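Local structure of rhodopsin (Todarodes pacificus, 2Z73) at residues W101-G112 / Y177-S187; H22-V33 / L289-A297. The protein detects dim light for vision, isomerization of its 11-cis retinal to all-trans activating a G-protein pathway to phospholipase C. All coordinates share one frame; numbering follows the deposited sequence.

In the fold
Both contacts lie at the extracellular end of the seven-helix bundle, their centres about 16 Å apart. Interaction 1 fastens the hairpin 177-187 to helix 104-138 and touches retinal directly. Interaction 2 is the outer layer, laying the N-terminal segment 22-33 on the start of helix 294-306; the side chain of A297 is about 10 Å from retinal. The layers meet where the indole of W23 lies against the hairpin turn, CZ2 to G181 N 3.5 Å, and where V182 CG1 packs on V29 CG2 at 3.7 Å. Q298, next after A297, hydrogen-bonds both N185 and V182, so helix 294-306 also grips the hairpin through hydrogen bonds.

Interaction 1 of 2, residues W101-G112 / Y177-S187. With RET (retinal), chain D.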
loop_
_atom_site.group_PDB
_atom_site.type_symbol
_atom_site.label_atom_id
_atom_site.label_comp_id
_atom_site.label_asym_id
_atom_site.label_seq_id
_atom_site.Cartn_x
_atom_site.Cartn_y
_atom_site.Cartn_z
ATOM N N TRP A 101 -18.147 10.766 16.847
ATOM C CA TRP A 101 -18.274 10.833 15.395
ATOM C C TRP A 101 -19.520 11.634 15.064
ATOM O O TRP A 101 -20.645 11.137 15.171
ATOM C CB TRP A 101 -18.383 9.429 14.778
ATOM C CG TRP A 101 -18.634 9.439 13.279
ATOM C CD1 TRP A 101 -19.843 9.548 12.652
ATOM C CD2 TRP A 101 -17.651 9.355 12.237
ATOM N NE1 TRP A 101 -19.676 9.535 11.291
ATOM C CE2 TRP A 101 -18.342 9.419 11.006
ATOM C CE3 TRP A 101 -16.251 9.235 12.223
ATOM C CZ2 TRP A 101 -17.680 9.367 9.763
ATOM C CZ3 TRP A 101 -15.588 9.182 10.981
ATOM C CH2 TRP A 101 -16.309 9.248 9.774
ATOM N N ILE A 102 -19.313 12.881 14.663
ATOM C CA ILE A 102 -20.402 13.805 14.345
ATOM C C ILE A 102 -20.749 13.928 12.869
ATOM O O ILE A 102 -21.443 14.864 12.497
ATOM C CB ILE A 102 -20.050 15.226 14.801
ATOM C CG1 ILE A 102 -18.776 15.687 14.060
ATOM C CG2 ILE A 102 -19.860 15.263 16.306
ATOM C CD1 ILE A 102 -18.484 17.171 14.144
ATOM N N PHE A 103 -20.295 13.006 12.028
ATOM C CA PHE A 103 -20.557 13.148 10.601
ATOM C C PHE A 103 -21.636 12.277 9.994
ATOM O O PHE A 103 -21.789 12.242 8.773
ATOM C CB PHE A 103 -19.244 12.990 9.829
ATOM C CG PHE A 103 -18.175 13.961 10.260
ATOM C CD1 PHE A 103 -18.260 15.310 9.914
ATOM C CD2 PHE A 103 -17.117 13.539 11.059
ATOM C CE1 PHE A 103 -17.303 16.223 10.364
ATOM C CE2 PHE A 103 -16.157 14.444 11.514
ATOM C CZ PHE A 103 -16.249 15.782 11.170
ATOM N N GLY A 104 -22.397 11.589 10.838
ATOM C CA GLY A 104 -23.477 10.755 10.342
ATOM C C GLY A 104 -23.101 9.397 9.801
ATOM O O GLY A 104 -21.948 9.132 9.499
ATOM N N PHE A 105 -24.106 8.541 9.657
ATOM C CA PHE A 105 -23.926 7.182 9.159
ATOM C C PHE A 105 -23.398 7.107 7.734
ATOM O O PHE A 105 -22.516 6.310 7.443
ATOM C CB PHE A 105 -25.242 6.413 9.264
ATOM C CG PHE A 105 -25.066 4.927 9.430
ATOM C CD1 PHE A 105 -26.115 4.055 9.166
ATOM C CD2 PHE A 105 -23.849 4.396 9.843
ATOM C CE1 PHE A 105 -25.957 2.684 9.305
ATOM C CE2 PHE A 105 -23.685 3.023 9.988
ATOM C CZ PHE A 105 -24.741 2.170 9.716
ATOM N N ALA A 106 -23.943 7.926 6.841
ATOM C CA ALA A 106 -23.511 7.937 5.441
ATOM C C ALA A 106 -22.009 8.191 5.332
ATOM O O ALA A 106 -21.315 7.539 4.553
ATOM C CB ALA A 106 -24.276 8.997 4.662
ATOM N N ALA A 107 -21.509 9.143 6.111
ATOM C CA ALA A 107 -20.092 9.448 6.090
ATOM C C ALA A 107 -19.308 8.236 6.589
ATOM O O ALA A 107 -18.283 7.873 6.023
ATOM C CB ALA A 107 -19.805 10.665 6.956
ATOM N N CYS A 108 -19.801 7.610 7.648
ATOM C CA CYS A 108 -19.172 6.426 8.230
ATOM C C CYS A 108 -19.010 5.353 7.165
ATOM O O CYS A 108 -17.934 4.779 7.009
ATOM C CB CYS A 108 -20.048 5.904 9.372
ATOM S SG CYS A 108 -19.517 4.415 10.293
ATOM N N LYS A 109 -20.081 5.089 6.426
ATOM C CA LYS A 109 -20.027 4.078 5.377
ATOM C C LYS A 109 -18.965 4.462 4.350
ATOM O O LYS A 109 -18.089 3.668 4.010
ATOM C CB LYS A 109 -21.389 3.945 4.699
ATOM C CG LYS A 109 -22.512 3.682 5.679
ATOM C CD LYS A 109 -23.828 3.507 4.968
ATOM C CE LYS A 109 -24.940 3.198 5.954
ATOM N NZ LYS A 109 -26.189 2.770 5.263
ATOM N N VAL A 110 -19.049 5.693 3.862
ATOM C CA VAL A 110 -18.086 6.179 2.888
ATOM C C VAL A 110 -16.688 6.029 3.459
ATOM O O VAL A 110 -15.759 5.597 2.773
ATOM C CB VAL A 110 -18.330 7.659 2.559
ATOM C CG1 VAL A 110 -17.092 8.255 1.887
ATOM C CG2 VAL A 110 -19.557 7.790 1.652
ATOM N N TYR A 111 -16.543 6.385 4.728
ATOM C CA TYR A 111 -15.249 6.301 5.386
ATOM C C TYR A 111 -14.742 4.869 5.360
ATOM O O TYR A 111 -13.688 4.585 4.791
ATOM C CB TYR A 111 -15.365 6.792 6.820
ATOM C CG TYR A 111 -14.072 6.789 7.596
ATOM C CD1 TYR A 111 -13.426 7.986 7.919
ATOM C CD2 TYR A 111 -13.505 5.592 8.048
ATOM C CE1 TYR A 111 -12.250 7.990 8.675
ATOM C CE2 TYR A 111 -12.332 5.588 8.803
ATOM C CZ TYR A 111 -11.714 6.787 9.110
ATOM O OH TYR A 111 -10.553 6.784 9.841
ATOM N N GLY A 112 -15.491 3.966 5.975
ATOM C CA GLY A 112 -15.077 2.573 6.020
ATOM C C GLY A 112 -14.865 1.942 4.658
ATOM O O GLY A 112 -13.913 1.193 4.466
ATOM N N TYR A 177 -20.402 -1.372 7.723
ATOM C CA TYR A 177 -19.377 -0.414 8.072
ATOM C C TYR A 177 -19.932 0.400 9.227
ATOM O O TYR A 177 -20.922 1.109 9.086
ATOM C CB TYR A 177 -19.068 0.484 6.878
ATOM C CG TYR A 177 -18.165 -0.168 5.864
ATOM C CD1 TYR A 177 -16.876 -0.561 6.222
ATOM C CD2 TYR A 177 -18.577 -0.369 4.544
ATOM C CE1 TYR A 177 -16.010 -1.131 5.295
ATOM C CE2 TYR A 177 -17.709 -0.947 3.598
ATOM C CZ TYR A 177 -16.423 -1.319 3.988
ATOM O OH TYR A 177 -15.525 -1.844 3.091
ATOM N N THR A 178 -19.298 0.286 10.381
ATOM C CA THR A 178 -19.773 1.005 11.541
ATOM C C THR A 178 -18.601 1.455 12.396
ATOM O O THR A 178 -17.445 1.302 11.994
ATOM C CB THR A 178 -20.732 0.096 12.357
ATOM O OG1 THR A 178 -21.093 0.748 13.577
ATOM C CG2 THR A 178 -20.077 -1.237 12.657
ATOM N N LEU A 179 -18.894 2.021 13.562
ATOM C CA LEU A 179 -17.846 2.488 14.463
ATOM C C LEU A 179 -17.113 1.325 15.156
ATOM O O LEU A 179 -17.640 0.221 15.276
ATOM C CB LEU A 179 -18.460 3.406 15.515
ATOM C CG LEU A 179 -19.323 4.550 14.966
ATOM C CD1 LEU A 179 -20.363 4.944 16.017
ATOM C CD2 LEU A 179 -18.453 5.747 14.564
ATOM N N GLU A 180 -15.887 1.582 15.596
ATOM C CA GLU A 180 -15.096 0.580 16.294
ATOM C C GLU A 180 -14.311 1.273 17.405
ATOM O O GLU A 180 -14.355 2.498 17.530
ATOM C CB GLU A 180 -14.131 -0.135 15.331
ATOM C CG GLU A 180 -12.895 0.663 14.930
ATOM C CD GLU A 180 -11.992 -0.121 14.003
ATOM O OE1 GLU A 180 -11.899 -1.349 14.187
ATOM O OE2 GLU A 180 -11.366 0.488 13.098
ATOM N N GLY A 181 -13.614 0.481 18.216
ATOM C CA GLY A 181 -12.815 1.026 19.296
ATOM C C GLY A 181 -13.408 2.187 20.068
ATOM O O GLY A 181 -14.468 2.056 20.676
ATOM N N VAL A 182 -12.725 3.326 20.059
ATOM C CA VAL A 182 -13.202 4.493 20.789
ATOM C C VAL A 182 -14.343 5.207 20.070
ATOM O O VAL A 182 -14.791 6.273 20.499
ATOM C CB VAL A 182 -12.071 5.482 21.052
ATOM C CG1 VAL A 182 -11.042 4.855 21.975
ATOM C CG2 VAL A 182 -11.431 5.889 19.743
ATOM N N LEU A 183 -14.794 4.621 18.961
ATOM C CA LEU A 183 -15.914 5.164 18.213
ATOM C C LEU A 183 -15.693 6.509 17.521
ATOM O O LEU A 183 -16.586 7.342 17.505
ATOM C CB LEU A 183 -17.103 5.277 19.160
ATOM C CG LEU A 183 -17.296 4.022 20.008
ATOM C CD1 LEU A 183 -18.484 4.199 20.945
ATOM C CD2 LEU A 183 -17.509 2.821 19.091
ATOM N N CYS A 184 -14.509 6.725 16.953
ATOM C CA CYS A 184 -14.222 7.983 16.269
ATOM C C CYS A 184 -13.701 7.760 14.865
ATOM O O CYS A 184 -13.100 8.637 14.259
ATOM C CB CYS A 184 -13.247 8.838 17.074
ATOM S SG CYS A 184 -14.058 9.625 18.469
ATOM N N ASN A 185 -13.912 6.554 14.368
ATOM C CA ASN A 185 -13.539 6.231 13.008
ATOM C C ASN A 185 -14.386 5.016 12.682
ATOM O O ASN A 185 -14.975 4.404 13.576
ATOM C CB ASN A 185 -12.033 5.963 12.854
ATOM C CG ASN A 185 -11.614 4.605 13.357
ATOM O OD1 ASN A 185 -11.252 4.453 14.522
ATOM N ND2 ASN A 185 -11.657 3.601 12.475
ATOM N N CYS A 186 -14.487 4.683 11.408
ATOM C CA CYS A 186 -15.316 3.565 11.023
ATOM C C CYS A 186 -14.520 2.471 10.345
ATOM O O CYS A 186 -13.367 2.665 9.988
ATOM C CB CYS A 186 -16.463 4.083 10.134
ATOM S SG CYS A 186 -17.749 4.910 11.147
ATOM N N SER A 187 -15.134 1.304 10.212
ATOM C CA SER A 187 -14.502 0.150 9.581
ATOM C C SER A 187 -15.615 -0.857 9.342
ATOM O O SER A 187 -16.785 -0.536 9.541
ATOM C CB SER A 187 -13.445 -0.447 10.514
ATOM O OG SER A 187 -12.726 -1.482 9.866
HETATM C C1 RET D . -8.141 -7.033 6.171
HETATM C C2 RET D . -6.761 -7.745 6.248
HETATM C C3 RET D . -5.550 -6.862 5.998
HETATM C C4 RET D . -5.672 -6.038 4.705
HETATM C C5 RET D . -7.024 -5.335 4.572
HETATM C C6 RET D . -8.152 -5.763 5.226
HETATM C C7 RET D . -9.489 -5.047 5.099
HETATM C C8 RET D . -9.780 -3.793 5.659
HETATM C C9 RET D . -10.968 -2.931 5.580
HETATM C C10 RET D . -10.826 -1.782 6.252
HETATM C C11 RET D . -11.702 -0.638 6.386
HETATM C C12 RET D . -11.485 0.510 7.098
HETATM C C13 RET D . -10.418 0.982 8.063
HETATM C C14 RET D . -10.452 2.261 8.546
HETATM C C15 RET D . -9.467 2.789 9.498
HETATM C C16 RET D . -9.199 -8.042 5.723
HETATM C C17 RET D . -8.506 -6.667 7.647
HETATM C C18 RET D . -6.898 -4.152 3.649
HETATM C C19 RET D . -12.176 -3.349 4.765
HETATM C C20 RET D . -9.331 -0.043 8.456
#
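The W101 indole has C186 SG over one face, 4.5 Å from the centroid of the six-membered ring, and F103 CB against the rim of the opposite face. C184 O meets the ring's edge. CG lies opposite the backbone N (chi1 175°), which places the ring so that NE1 reaches the start of the following helix, donating to G104 O at 2.9 Å and fixing its rotation. The Y177 ring lays one face on G112, CE1 lying 3.2 Å from G112 O; glycine, lacking a side chain, admits the ring against bare helix backbone. Retinal C19 lies at the edge of this ring, whose hydroxyl is hydrogen-bonded to A167 O. Y111 turns an edge to C186 O, CE2 at 3.3 Å, and its hydroxyl is hydrogen-bonded to N87 O and K305 NZ.

The covalent link between the segments is the C108–C186 disulfide, SG to SG 2.0 Å with a C–S–S–C torsion of -104°. Within 177-187, the N185 amide braces the loop: ND2 donates to E180 OE2 at 3.2 Å on the anti lone pair, and OD1 is hydrogen-bonded to Q298 NE2. T178 and S187 form a hydrogen-bonded antiparallel pair, and C186 O lies 3.3 Å from retinal C14. This is the class A receptor disulfide, tying the extracellular end of the third helix to the second extracellular loop, whose hairpin lids the retinal pocket.

Interaction 2 of 2, residues H22-V33 / L289-A297; sequences HWREFDQVPDAV and LEWVTPYAA
Where the extracellular N-terminal segment passes over the entry to the seventh transmembrane helix, H22 and W23 rest on V292, the centre of an inverse gamma turn. H22 NE2 donates to V292 O at 2.7 Å; the oxygen lies near the imidazole plane and NE2 lies in the carbonyl plane of V292, though the N-H...O angle is a bent 142°. Histidine suits the place because it offers a ring N-H at its edge and a face for packing: L289 CD1 sits over the centre of that face in a CH-pi contact, 3.7 Å from the centroid. H22 owes this reach to its extended first torsion, 171°, which sends the ring away from its own backbone N toward 289-297.

W23 works with its far corner, CH2 touching both V292 CG1 and A297 CB at 3.6 Å. V292 is buried and also touches V280 and A284 of helix 246-286. F26 turns a face to the CD-CG edge of P294, a CH-pi contact with CD 3.5 Å from the ring centroid, while E25 CG lies over the opposite face; the rigid proline ring offers these apolar CH2 groups to an aromatic face. Further along, Y295 packs against V29, P30 and V33, at the start of helix 31-61. Its OH meets P30 CD at 3.6 Å, and its CE2 lies 3.9 Å from both V29 CG1 and V33 CG1. T293 is the N-cap of helix 294-306, its OG1 accepting from A296 N, and P294 follows in the first turn; the N-terminal segment thus packs over the capped start of the seventh helix of an opsin.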
loop_
_atom_site.group_PDB
_atom_site.type_symbol
_atom_site.label_atom_id
_atom_site.label_comp_id
_atom_site.label_asym_id
_atom_site.label_seq_id
_atom_site.Cartn_x
_atom_site.Cartn_y
_atom_site.Cartn_z
ATOM N N HIS A 22 -20.936 -4.480 22.213
ATOM C CA HIS A 22 -19.583 -4.785 22.637
ATOM C C HIS A 22 -18.749 -3.573 23.010
ATOM O O HIS A 22 -18.020 -3.605 24.000
ATOM C CB HIS A 22 -18.836 -5.567 21.570
ATOM C CG HIS A 22 -17.384 -5.715 21.875
ATOM N ND1 HIS A 22 -16.931 -6.228 23.071
ATOM C CD2 HIS A 22 -16.280 -5.368 21.172
ATOM C CE1 HIS A 22 -15.611 -6.192 23.092
ATOM N NE2 HIS A 22 -15.191 -5.674 21.952
ATOM N N TRP A 23 -18.838 -2.508 22.225
ATOM C CA TRP A 23 -18.050 -1.309 22.515
ATOM C C TRP A 23 -18.689 -0.475 23.617
ATOM O O TRP A 23 -18.069 0.418 24.182
ATOM C CB TRP A 23 -17.896 -0.447 21.250
ATOM C CG TRP A 23 -17.261 -1.155 20.080
ATOM C CD1 TRP A 23 -17.848 -1.436 18.884
ATOM C CD2 TRP A 23 -15.926 -1.672 19.998
ATOM N NE1 TRP A 23 -16.969 -2.093 18.063
ATOM C CE2 TRP A 23 -15.781 -2.251 18.723
ATOM C CE3 TRP A 23 -14.841 -1.702 20.879
ATOM C CZ2 TRP A 23 -14.593 -2.856 18.303
ATOM C CZ3 TRP A 23 -13.656 -2.305 20.466
ATOM C CH2 TRP A 23 -13.542 -2.875 19.186
ATOM N N ARG A 24 -19.936 -0.791 23.932
ATOM C CA ARG A 24 -20.693 -0.059 24.937
ATOM C C ARG A 24 -20.408 -0.428 26.377
ATOM O O ARG A 24 -20.702 0.344 27.282
ATOM C CB ARG A 24 -22.180 -0.233 24.638
ATOM C CG ARG A 24 -22.560 0.371 23.305
ATOM C CD ARG A 24 -23.662 -0.368 22.595
ATOM N NE ARG A 24 -24.934 -0.342 23.307
ATOM C CZ ARG A 24 -26.118 -0.498 22.715
ATOM N NH1 ARG A 24 -26.196 -0.683 21.398
ATOM N NH2 ARG A 24 -27.229 -0.491 23.446
ATOM N N GLU A 25 -19.835 -1.599 26.608
ATOM C CA GLU A 25 -19.573 -2.011 27.973
ATOM C C GLU A 25 -18.295 -1.421 28.561
ATOM O O GLU A 25 -18.040 -1.542 29.757
ATOM C CB GLU A 25 -19.519 -3.537 28.050
ATOM C CG GLU A 25 -18.202 -4.119 27.626
ATOM C CD GLU A 25 -18.272 -5.609 27.465
ATOM O OE1 GLU A 25 -17.241 -6.275 27.698
ATOM O OE2 GLU A 25 -19.350 -6.118 27.099
ATOM N N PHE A 26 -17.496 -0.764 27.737
ATOM C CA PHE A 26 -16.247 -0.208 28.224
ATOM C C PHE A 26 -16.360 1.204 28.745
ATOM O O PHE A 26 -17.301 1.924 28.423
ATOM C CB PHE A 26 -15.189 -0.260 27.124
ATOM C CG PHE A 26 -14.952 -1.641 26.596
ATOM C CD1 PHE A 26 -14.172 -2.555 27.304
ATOM C CD2 PHE A 26 -15.536 -2.048 25.401
ATOM C CE1 PHE A 26 -13.978 -3.847 26.826
ATOM C CE2 PHE A 26 -15.343 -3.343 24.922
ATOM C CZ PHE A 26 -14.562 -4.242 25.638
ATOM N N ASP A 27 -15.397 1.584 29.581
ATOM C CA ASP A 27 -15.354 2.921 30.134
ATOM C C ASP A 27 -14.756 3.775 29.042
ATOM O O ASP A 27 -14.074 3.270 28.150
ATOM C CB ASP A 27 -14.451 2.995 31.366
ATOM C CG ASP A 27 -15.056 2.329 32.585
ATOM O OD1 ASP A 27 -16.296 2.357 32.746
ATOM O OD2 ASP A 27 -14.284 1.794 33.400
ATOM N N GLN A 28 -14.999 5.074 29.107
ATOM C CA GLN A 28 -14.471 5.962 28.096
ATOM C C GLN A 28 -13.017 6.294 28.357
ATOM O O GLN A 28 -12.666 6.771 29.437
ATOM C CB GLN A 28 -15.292 7.239 28.044
ATOM C CG GLN A 28 -14.794 8.213 27.020
ATOM C CD GLN A 28 -15.721 9.383 26.871
ATOM O OE1 GLN A 28 -16.199 9.933 27.860
ATOM N NE2 GLN A 28 -15.982 9.777 25.630
ATOM N N VAL A 29 -12.173 6.041 27.359
ATOM C CA VAL A 29 -10.750 6.324 27.457
ATOM C C VAL A 29 -10.566 7.796 27.797
ATOM O O VAL A 29 -11.435 8.614 27.530
ATOM C CB VAL A 29 -10.030 6.000 26.131
ATOM C CG1 VAL A 29 -10.266 4.538 25.766
ATOM C CG2 VAL A 29 -10.521 6.932 25.013
ATOM N N PRO A 30 -9.424 8.151 28.395
ATOM C CA PRO A 30 -9.110 9.526 28.789
ATOM C C PRO A 30 -9.046 10.523 27.628
ATOM O O PRO A 30 -8.777 10.148 26.487
ATOM C CB PRO A 30 -7.756 9.382 29.483
ATOM C CG PRO A 30 -7.759 7.959 29.965
ATOM C CD PRO A 30 -8.343 7.236 28.796
ATOM N N ASP A 31 -9.274 11.797 27.934
ATOM C CA ASP A 31 -9.231 12.852 26.925
ATOM C C ASP A 31 -7.916 12.825 26.149
ATOM O O ASP A 31 -7.902 12.869 24.917
ATOM C CB ASP A 31 -9.377 14.221 27.580
ATOM C CG ASP A 31 -10.732 14.427 28.217
ATOM O OD1 ASP A 31 -11.566 13.501 28.178
ATOM O OD2 ASP A 31 -10.963 15.526 28.763
ATOM N N ALA A 32 -6.810 12.761 26.881
ATOM C CA ALA A 32 -5.495 12.755 26.274
ATOM C C ALA A 32 -5.366 11.694 25.200
ATOM O O ALA A 32 -4.611 11.867 24.242
ATOM C CB ALA A 32 -4.437 12.545 27.341
ATOM N N VAL A 33 -6.099 10.596 25.351
ATOM C CA VAL A 33 -6.020 9.519 24.373
ATOM C C VAL A 33 -6.742 9.886 23.085
ATOM O O VAL A 33 -6.292 9.549 21.986
ATOM C CB VAL A 33 -6.629 8.214 24.916
ATOM C CG1 VAL A 33 -6.559 7.128 23.848
ATOM C CG2 VAL A 33 -5.892 7.777 26.170
ATOM N N LEU A 289 -13.887 -12.540 22.173
ATOM C CA LEU A 289 -14.244 -11.147 21.962
ATOM C C LEU A 289 -13.812 -10.312 23.157
ATOM O O LEU A 289 -13.629 -9.107 23.032
ATOM C CB LEU A 289 -15.753 -10.992 21.770
ATOM C CG LEU A 289 -16.287 -9.552 21.628
ATOM C CD1 LEU A 289 -15.829 -8.955 20.289
ATOM C CD2 LEU A 289 -17.810 -9.559 21.715
ATOM N N GLU A 290 -13.651 -10.949 24.315
ATOM C CA GLU A 290 -13.258 -10.210 25.510
ATOM C C GLU A 290 -11.850 -9.671 25.384
ATOM O O GLU A 290 -11.417 -8.848 26.189
ATOM C CB GLU A 290 -13.391 -11.062 26.783
ATOM C CG GLU A 290 -12.863 -12.480 26.681
ATOM C CD GLU A 290 -13.868 -13.435 26.061
ATOM O OE1 GLU A 290 -13.547 -14.634 25.918
ATOM O OE2 GLU A 290 -14.981 -12.987 25.724
ATOM N N TRP A 291 -11.136 -10.134 24.364
ATOM C CA TRP A 291 -9.778 -9.660 24.127
ATOM C C TRP A 291 -9.834 -8.329 23.386
ATOM O O TRP A 291 -9.043 -7.421 23.641
ATOM C CB TRP A 291 -8.991 -10.671 23.290
ATOM C CG TRP A 291 -8.612 -11.913 24.033
ATOM C CD1 TRP A 291 -8.670 -12.111 25.383
ATOM C CD2 TRP A 291 -8.063 -13.111 23.475
ATOM N NE1 TRP A 291 -8.185 -13.357 25.700
ATOM C CE2 TRP A 291 -7.806 -13.993 24.548
ATOM C CE3 TRP A 291 -7.759 -13.526 22.172
ATOM C CZ2 TRP A 291 -7.257 -15.267 24.361
ATOM C CZ3 TRP A 291 -7.212 -14.796 21.983
ATOM C CH2 TRP A 291 -6.967 -15.650 23.076
ATOM N N VAL A 292 -10.788 -8.226 22.467
ATOM C CA VAL A 292 -10.948 -7.030 21.661
ATOM C C VAL A 292 -11.402 -5.827 22.467
ATOM O O VAL A 292 -12.552 -5.419 22.391
ATOM C CB VAL A 292 -11.945 -7.264 20.516
ATOM C CG1 VAL A 292 -11.900 -6.102 19.552
ATOM C CG2 VAL A 292 -11.620 -8.560 19.799
ATOM N N THR A 293 -10.485 -5.264 23.245
ATOM C CA THR A 293 -10.771 -4.083 24.049
ATOM C C THR A 293 -10.564 -2.822 23.209
ATOM O O THR A 293 -9.973 -2.872 22.118
ATOM C CB THR A 293 -9.818 -3.982 25.242
ATOM O OG1 THR A 293 -8.467 -3.999 24.762
ATOM C CG2 THR A 293 -10.035 -5.131 26.204
ATOM N N PRO A 294 -11.033 -1.668 23.716
ATOM C CA PRO A 294 -10.901 -0.382 23.022
ATOM C C PRO A 294 -9.502 -0.160 22.438
ATOM O O PRO A 294 -9.386 0.230 21.287
ATOM C CB PRO A 294 -11.249 0.622 24.109
ATOM C CG PRO A 294 -12.303 -0.096 24.868
ATOM C CD PRO A 294 -11.735 -1.490 25.000
ATOM N N TYR A 295 -8.457 -0.414 23.231
ATOM C CA TYR A 295 -7.073 -0.255 22.772
ATOM C C TYR A 295 -6.660 -1.442 21.904
ATOM O O TYR A 295 -5.865 -1.295 20.976
ATOM C CB TYR A 295 -6.097 -0.162 23.947
ATOM C CG TYR A 295 -6.274 1.043 24.840
ATOM C CD1 TYR A 295 -6.293 0.899 26.230
ATOM C CD2 TYR A 295 -6.434 2.323 24.309
ATOM C CE1 TYR A 295 -6.471 1.990 27.068
ATOM C CE2 TYR A 295 -6.612 3.435 25.148
ATOM C CZ TYR A 295 -6.630 3.253 26.523
ATOM O OH TYR A 295 -6.811 4.328 27.365
ATOM N N ALA A 296 -7.193 -2.618 22.218
ATOM C CA ALA A 296 -6.862 -3.823 21.467
ATOM C C ALA A 296 -7.142 -3.608 19.991
ATOM O O ALA A 296 -6.406 -4.091 19.121
ATOM C CB ALA A 296 -7.674 -5.009 21.983
ATOM N N ALA A 297 -8.220 -2.881 19.713
ATOM C CA ALA A 297 -8.604 -2.596 18.341
ATOM C C ALA A 297 -8.008 -1.263 17.890
ATOM O O ALA A 297 -7.312 -1.199 16.874
ATOM C CB ALA A 297 -10.125 -2.582 18.220
#